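ThiJ/pfpI family protein (Bacillus anthracis, PDB 3EFE) is of unconfirmed function but belongs to the DJ-1/PfpI family, whose members include chaperones, proteases and glyoxalase-like enzymes. Local coordinates at residues L102-C112 / N160-P169. Sequence-based numbering, arbitrary orientation.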
loop_
_atom_site.group_PDB
_atom_site.type_symbol
_atom_site.label_atom_id
_atom_site.label_comp_id
_atom_site.label_asym_id
_atom_site.label_seq_id
_atom_site.Cartn_x
_atom_site.Cartn_y
_atom_site.Cartn_z
ATOM N N LEU D 102 -11.973 21.276 -8.421
ATOM C CA LEU D 102 -13.256 20.575 -8.422
ATOM C C LEU D 102 -14.174 21.197 -9.438
ATOM O O LEU D 102 -14.866 20.460 -10.085
ATOM C CB LEU D 102 -13.936 20.535 -7.020
ATOM C CG LEU D 102 -13.454 19.436 -6.066
ATOM C CD1 LEU D 102 -13.638 19.846 -4.576
ATOM C CD2 LEU D 102 -14.161 18.156 -6.397
ATOM N N LYS D 103 -14.132 22.542 -9.556
ATOM C CA LYS D 103 -14.881 23.376 -10.557
ATOM C C LYS D 103 -14.613 23.078 -12.039
ATOM O O LYS D 103 -15.569 22.865 -12.787
ATOM C CB LYS D 103 -14.631 24.889 -10.378
ATOM C CG LYS D 103 -15.179 25.476 -9.104
ATOM C CD LYS D 103 -14.823 26.990 -8.913
ATOM C CE LYS D 103 -14.574 27.362 -7.358
ATOM N NZ LYS D 103 -15.800 27.374 -6.475
ATOM N N ILE D 104 -13.337 23.127 -12.461
ATOM C CA ILE D 104 -12.985 22.759 -13.828
ATOM C C ILE D 104 -13.269 21.295 -14.165
ATOM O O ILE D 104 -13.329 20.902 -15.340
ATOM C CB ILE D 104 -11.510 23.122 -14.227
ATOM C CG1 ILE D 104 -11.410 23.174 -15.798
ATOM C CG2 ILE D 104 -10.407 22.172 -13.523
ATOM C CD1 ILE D 104 -10.395 24.166 -16.369
ATOM N N GLY D 105 -13.437 20.465 -13.151
ATOM C CA GLY D 105 -13.882 19.065 -13.334
ATOM C C GLY D 105 -12.783 18.040 -13.132
ATOM O O GLY D 105 -12.880 16.915 -13.589
ATOM N N THR D 106 -11.741 18.413 -12.396
ATOM C CA THR D 106 -10.700 17.432 -12.107
ATOM C C THR D 106 -11.251 16.432 -11.087
ATOM O O THR D 106 -11.949 16.835 -10.153
ATOM C CB THR D 106 -9.393 18.063 -11.665
ATOM O OG1 THR D 106 -9.182 17.774 -10.326
ATOM C CG2 THR D 106 -9.357 19.520 -11.864
ATOM N N ILE D 107 -11.054 15.124 -11.345
ATOM C CA ILE D 107 -11.500 14.045 -10.434
ATOM C C ILE D 107 -10.594 14.133 -9.188
ATOM O O ILE D 107 -9.372 14.058 -9.304
ATOM C CB ILE D 107 -11.341 12.627 -11.053
ATOM C CG1 ILE D 107 -11.943 12.549 -12.470
ATOM C CG2 ILE D 107 -11.847 11.497 -10.106
ATOM C CD1 ILE D 107 -13.344 12.977 -12.597
ATOM N N VAL D 108 -11.186 14.368 -8.022
ATOM C CA VAL D 108 -10.403 14.357 -6.775
ATOM C C VAL D 108 -10.796 13.174 -5.906
ATOM O O VAL D 108 -11.964 12.903 -5.682
ATOM C CB VAL D 108 -10.281 15.761 -6.000
ATOM C CG1 VAL D 108 -11.042 16.842 -6.683
ATOM C CG2 VAL D 108 -10.516 15.613 -4.476
ATOM N N ALA D 109 -9.776 12.432 -5.500
ATOM C CA ALA D 109 -9.922 11.178 -4.770
ATOM C C ALA D 109 -9.209 11.400 -3.444
ATOM O O ALA D 109 -7.970 11.561 -3.471
ATOM C CB ALA D 109 -9.257 10.035 -5.545
ATOM N N ALA D 110 -9.995 11.452 -2.337
ATOM C CA ALA D 110 -9.535 11.720 -0.940
ATOM C C ALA D 110 -9.801 10.523 -0.065
ATOM O O ALA D 110 -10.870 9.963 -0.085
ATOM C CB ALA D 110 -10.277 12.901 -0.334
ATOM N N ILE D 111 -8.841 10.114 0.722
ATOM C CA ILE D 111 -9.013 8.919 1.556
ATOM C C ILE D 111 -8.607 9.381 2.961
ATOM O O ILE D 111 -7.690 10.174 3.134
ATOM C CB ILE D 111 -8.227 7.669 1.038
ATOM C CG1 ILE D 111 -8.512 6.464 1.907
ATOM C CG2 ILE D 111 -6.631 7.937 0.884
ATOM C CD1 ILE D 111 -8.334 5.173 1.238
ATOM N N CYS D 112 -9.409 8.979 3.927
ATOM C CA CYS D 112 -9.043 8.988 5.309
ATOM C C CYS D 112 -8.981 10.421 5.833
ATOM O O CYS D 112 -9.915 11.143 5.636
ATOM C CB CYS D 112 -7.782 8.162 5.517
ATOM S SG CYS D 112 -7.355 7.876 7.326
ATOM N N ASN D 160 -17.314 14.024 -9.738
ATOM C CA ASN D 160 -15.855 13.972 -9.894
ATOM C C ASN D 160 -15.118 13.969 -8.543
ATOM O O ASN D 160 -13.983 14.451 -8.446
ATOM C CB ASN D 160 -15.382 15.169 -10.742
ATOM C CG ASN D 160 -15.624 16.527 -10.047
ATOM O OD1 ASN D 160 -16.718 16.778 -9.505
ATOM N ND2 ASN D 160 -14.604 17.395 -10.056
ATOM N N LEU D 161 -15.797 13.464 -7.502
ATOM C CA LEU D 161 -15.206 13.300 -6.178
ATOM C C LEU D 161 -15.377 11.852 -5.710
ATOM O O LEU D 161 -16.471 11.284 -5.767
ATOM C CB LEU D 161 -15.865 14.233 -5.173
ATOM C CG LEU D 161 -15.425 14.051 -3.711
ATOM C CD1 LEU D 161 -14.101 14.803 -3.421
ATOM C CD2 LEU D 161 -16.543 14.494 -2.784
ATOM N N VAL D 162 -14.279 11.255 -5.256
ATOM C CA VAL D 162 -14.331 9.966 -4.568
ATOM C C VAL D 162 -13.737 10.183 -3.160
ATOM O O VAL D 162 -12.671 10.760 -3.006
ATOM C CB VAL D 162 -13.579 8.831 -5.381
ATOM C CG1 VAL D 162 -13.665 7.535 -4.663
ATOM C CG2 VAL D 162 -14.176 8.698 -6.788
ATOM N N THR D 163 -14.478 9.766 -2.142
ATOM C CA THR D 163 -14.001 9.747 -0.735
ATOM C C THR D 163 -14.060 8.298 -0.190
ATOM O O THR D 163 -14.853 7.455 -0.639
ATOM C CB THR D 163 -14.821 10.639 0.148
ATOM O OG1 THR D 163 -16.193 10.365 -0.116
ATOM C CG2 THR D 163 -14.481 12.105 -0.086
ATOM N N ALA D 164 -13.223 8.018 0.783
ATOM C CA ALA D 164 -13.229 6.688 1.358
ATOM C C ALA D 164 -12.680 6.726 2.764
ATOM O O ALA D 164 -11.889 7.587 3.122
ATOM C CB ALA D 164 -12.366 5.716 0.491
ATOM N N SER D 165 -13.049 5.736 3.528
ATOM C CA SER D 165 -12.340 5.421 4.732
ATOM C C SER D 165 -10.905 4.895 4.502
ATOM O O SER D 165 -10.691 4.221 3.538
ATOM C CB SER D 165 -13.136 4.378 5.532
ATOM O OG SER D 165 -12.600 4.295 6.824
ATOM N N GLY D 166 -9.982 5.140 5.464
ATOM C CA GLY D 166 -8.628 4.650 5.484
ATOM C C GLY D 166 -8.490 3.152 5.557
ATOM O O GLY D 166 -7.501 2.569 5.010
ATOM N N ILE D 167 -9.517 2.493 6.102
ATOM C CA ILE D 167 -9.476 1.034 6.123
ATOM C C ILE D 167 -9.910 0.378 4.814
ATOM O O ILE D 167 -9.850 -0.828 4.691
ATOM C CB ILE D 167 -10.238 0.402 7.314
ATOM C CG1 ILE D 167 -11.755 0.641 7.185
ATOM C CG2 ILE D 167 -9.679 0.976 8.662
ATOM C CD1 ILE D 167 -12.458 0.501 8.500
ATOM N N ALA D 168 -10.309 1.165 3.833
ATOM C CA ALA D 168 -10.900 0.659 2.598
ATOM C C ALA D 168 -10.098 1.104 1.347
ATOM O O ALA D 168 -10.670 1.669 0.403
ATOM C CB ALA D 168 -12.371 1.161 2.508
ATOM N N PRO D 169 -8.769 0.802 1.298
ATOM C CA PRO D 169 -8.005 1.168 0.084
ATOM C C PRO D 169 -8.363 0.461 -1.245
ATOM O O PRO D 169 -8.168 1.048 -2.331
ATOM C CB PRO D 169 -6.561 0.901 0.484
ATOM C CG PRO D 169 -6.600 0.084 1.710
ATOM C CD PRO D 169 -7.925 0.144 2.316
#
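With chi1 at 65°, the Asn160 side chain tucks its CG between its own backbone N and carbonyl carbon, and this turns the amide onto the end of helix 92-104. There ND2 donates two hydrogen bonds, to Thr106 O (2.7 Å) from above that carbonyl's plane and to Leu102 O (3.1 Å) in plane, on a lone pair. Both are bent, near 141° at the hydrogen, with the oxygens tilted out of the amide plane. One amide thus pins the Schellman turn, closed by Gly105 with its positive phi, to the start of the neighbouring strand. Ile107 swings CD1 against Asn160 CB (3.5 Å). From here strands 107-111 and 161-164 run parallel, their axes 4.7 Å apart. Asn160 O takes the N-H of Val108, Val108 O that of Val162, and Val162 O that of Ala110; Ala164 N to Ala110 O is weak, but Cys112 N closes firmly on Ala164 O at 3.0 Å. Val108 CG2 touches Leu161 CD1 (3.8 Å) on one face; on the other, Ile111 extends CG1 away from its backbone N (chi1 -177°), carrying CD1 over Ala164 CB and up to Ser165 O. Cys112 CB packs on Gly166 CA at 3.6 Å. Its positive phi, between strand 107-111 and helix 113-119, is consistent with this family's nucleophile elbow; Glu20 of helix 18-30 touches it. Both strands belong to the central sheet of the DJ-1/PfpI alpha/beta fold, with strand 77-80 beyond 107-111 and antiparallel 155-158 beyond 161-164. Phe172 of helix 169-179 covers Ala109, Ile111 and Ala164.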